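CTP:phosphocholine Cytidylyltransferase (Streptococcus pneumoniae, PDB 1JYK) catalyses the transfer of a cytidylyl group from CTP to phosphocholine, yielding CDP-choline and pyrophosphate. Local coordinates at residues A[63-68]-A[128-133]. Sequence-based numbering, arbitrary orientation.
Sequences IEFLKE and NYLFKN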
loop_
_atom_site.group_PDB
_atom_site.type_symbol
_atom_site.label_atom_id
_atom_site.label_comp_id
_atom_site.label_asym_id
_atom_site.label_seq_id
_atom_site.Cartn_x
_atom_site.Cartn_y
_atom_site.Cartn_z
ATOM N N ILE A 63 -4.168 9.141 6.620
ATOM C CA ILE A 63 -5.004 10.161 5.983
ATOM C C ILE A 63 -4.564 11.579 6.387
ATOM O O ILE A 63 -4.480 12.479 5.547
ATOM C CB ILE A 63 -6.506 9.965 6.355
ATOM C CG1 ILE A 63 -7.074 8.740 5.628
ATOM C CG2 ILE A 63 -7.316 11.188 5.951
ATOM C CD1 ILE A 63 -8.388 8.238 6.209
ATOM N N GLU A 64 -4.268 11.771 7.670
ATOM C CA GLU A 64 -3.851 13.085 8.156
ATOM C C GLU A 64 -2.488 13.498 7.592
ATOM O O GLU A 64 -2.282 14.667 7.266
ATOM C CB GLU A 64 -3.859 13.101 9.687
ATOM C CG GLU A 64 -5.273 13.260 10.224
ATOM C CD GLU A 64 -5.393 13.057 11.719
ATOM O OE1 GLU A 64 -6.470 12.603 12.162
ATOM O OE2 GLU A 64 -4.432 13.354 12.454
ATOM N N PHE A 65 -1.571 12.540 7.462
ATOM C CA PHE A 65 -0.251 12.820 6.897
ATOM C C PHE A 65 -0.440 13.307 5.470
ATOM O O PHE A 65 0.181 14.276 5.038
ATOM C CB PHE A 65 0.606 11.551 6.872
ATOM C CG PHE A 65 1.512 11.394 8.064
ATOM C CD1 PHE A 65 2.224 10.213 8.254
ATOM C CD2 PHE A 65 1.663 12.421 8.994
ATOM C CE1 PHE A 65 3.070 10.056 9.348
ATOM C CE2 PHE A 65 2.506 12.271 10.088
ATOM C CZ PHE A 65 3.209 11.087 10.265
ATOM N N LEU A 66 -1.313 12.621 4.740
ATOM C CA LEU A 66 -1.595 12.955 3.352
ATOM C C LEU A 66 -2.182 14.351 3.180
ATOM O O LEU A 66 -1.696 15.141 2.372
ATOM C CB LEU A 66 -2.562 11.933 2.763
ATOM C CG LEU A 66 -1.956 10.570 2.432
ATOM C CD1 LEU A 66 -3.067 9.520 2.361
ATOM C CD2 LEU A 66 -1.198 10.663 1.109
ATOM N N LYS A 67 -3.232 14.648 3.940
ATOM C CA LYS A 67 -3.880 15.949 3.851
ATOM C C LYS A 67 -2.961 17.076 4.310
ATOM O O LYS A 67 -3.056 18.198 3.813
ATOM C CB LYS A 67 -5.176 15.935 4.662
ATOM C CG LYS A 67 -6.104 14.808 4.229
ATOM C CD LYS A 67 -7.546 15.102 4.559
ATOM C CE LYS A 67 -8.170 15.983 3.505
ATOM N NZ LYS A 67 -9.441 16.518 4.015
ATOM N N GLU A 68 -2.069 16.779 5.249
ATOM C CA GLU A 68 -1.128 17.785 5.732
ATOM C C GLU A 68 -0.244 18.224 4.572
ATOM O O GLU A 68 0.289 19.336 4.572
ATOM C CB GLU A 68 -0.244 17.206 6.834
ATOM C CG GLU A 68 -0.511 17.775 8.213
ATOM C CD GLU A 68 -0.380 16.727 9.303
ATOM O OE1 GLU A 68 0.732 16.182 9.475
ATOM O OE2 GLU A 68 -1.394 16.452 9.984
ATOM N N ASN A 128 0.127 -0.457 8.260
ATOM C CA ASN A 128 1.438 0.036 8.641
ATOM C C ASN A 128 1.266 1.318 9.435
ATOM O O ASN A 128 0.344 2.094 9.183
ATOM C CB ASN A 128 2.278 0.353 7.404
ATOM C CG ASN A 128 2.800 -0.891 6.719
ATOM O OD1 ASN A 128 3.006 -1.923 7.357
ATOM N ND2 ASN A 128 3.011 -0.803 5.411
ATOM N N TYR A 129 2.143 1.533 10.402
ATOM C CA TYR A 129 2.111 2.759 11.174
ATOM C C TYR A 129 3.294 3.578 10.655
ATOM O O TYR A 129 4.435 3.105 10.662
ATOM C CB TYR A 129 2.287 2.479 12.664
ATOM C CG TYR A 129 2.310 3.743 13.492
ATOM C CD1 TYR A 129 3.518 4.344 13.856
ATOM C CD2 TYR A 129 1.121 4.355 13.892
ATOM C CE1 TYR A 129 3.542 5.522 14.596
ATOM C CE2 TYR A 129 1.132 5.532 14.631
ATOM C CZ TYR A 129 2.345 6.109 14.979
ATOM O OH TYR A 129 2.353 7.264 15.724
ATOM N N LEU A 130 3.027 4.795 10.202
ATOM C CA LEU A 130 4.084 5.649 9.670
ATOM C C LEU A 130 4.643 6.600 10.723
ATOM O O LEU A 130 3.943 7.503 11.185
ATOM C CB LEU A 130 3.551 6.449 8.472
ATOM C CG LEU A 130 2.760 5.629 7.444
ATOM C CD1 LEU A 130 2.132 6.540 6.421
ATOM C CD2 LEU A 130 3.679 4.632 6.772
ATOM N N PHE A 131 5.900 6.394 11.105
ATOM C CA PHE A 131 6.539 7.255 12.097
ATOM C C PHE A 131 6.961 8.593 11.496
ATOM O O PHE A 131 7.134 9.574 12.212
ATOM C CB PHE A 131 7.762 6.559 12.698
ATOM C CG PHE A 131 7.437 5.662 13.854
ATOM C CD1 PHE A 131 7.319 6.179 15.143
ATOM C CD2 PHE A 131 7.226 4.301 13.655
ATOM C CE1 PHE A 131 6.995 5.350 16.218
ATOM C CE2 PHE A 131 6.903 3.468 14.719
ATOM C CZ PHE A 131 6.787 3.993 16.004
ATOM N N LYS A 132 7.126 8.633 10.179
ATOM C CA LYS A 132 7.536 9.856 9.507
ATOM C C LYS A 132 6.669 10.124 8.286
ATOM O O LYS A 132 6.219 9.178 7.634
ATOM C CB LYS A 132 9.003 9.744 9.081
ATOM C CG LYS A 132 9.985 9.687 10.245
ATOM C CD LYS A 132 11.051 10.768 10.132
ATOM C CE LYS A 132 12.235 10.292 9.303
ATOM N NZ LYS A 132 13.221 11.385 9.039
ATOM N N ASN A 133 6.434 11.409 7.993
ATOM C CA ASN A 133 5.641 11.811 6.829
ATOM C C ASN A 133 6.498 12.030 5.580
ATOM O O ASN A 133 7.072 13.071 5.298
ATOM C CB ASN A 133 4.805 13.053 7.088
ATOM C CG ASN A 133 3.749 13.258 6.012
ATOM O OD1 ASN A 133 3.707 12.520 5.019
ATOM N ND2 ASN A 133 2.894 14.255 6.201
#
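The side chain of Asn-133 stacks over one face of the Phe-65 ring, CB above its centre and the amide above the end that joins the helix, the amide plane turned only 17° from that of the ring. CB of Asn-133 stands almost on the ring normal, 3.7 Å from the centroid, in a CH-pi contact, while CG of Asn-133 sits 3.6 Å from CG of Phe-65. With its CG anti to the backbone N (chi1 -166°), Asn-133 runs back over the ring toward the helix, where ND2 gives a hydrogen bond of 3.0 Å to the backbone O of Phe-65. The donor is tilted well out of the carbonyl plane, and the bond is bent (147° at the hydrogen). Asparagine suits this place because one short side chain supplies a methylene for the ring face and, farther on, an amide N-H for the carbonyl. At the ring's edge, CE1 of Phe-65 meets O of Leu-130 at 3.3 Å and CB of Leu-130 at 3.7 Å; the weakly positive C-H edge of a phenylalanine suits a carbonyl oxygen near its plane. The contact joins helix 58-68, which packs on parallel strand 74-78 in the Rossmann-like nucleotidyltransferase fold, to the turn leaving strand 128-130. Further out, OD1 of Asn-133 accepts a hydrogen bond from the backbone N of Phe-135; with ND2 bound to the helix carbonyl, both ends of the amide are held and its rotation is set. Leu-130, buried and apolar, packs against Phe-135 and Ile-234.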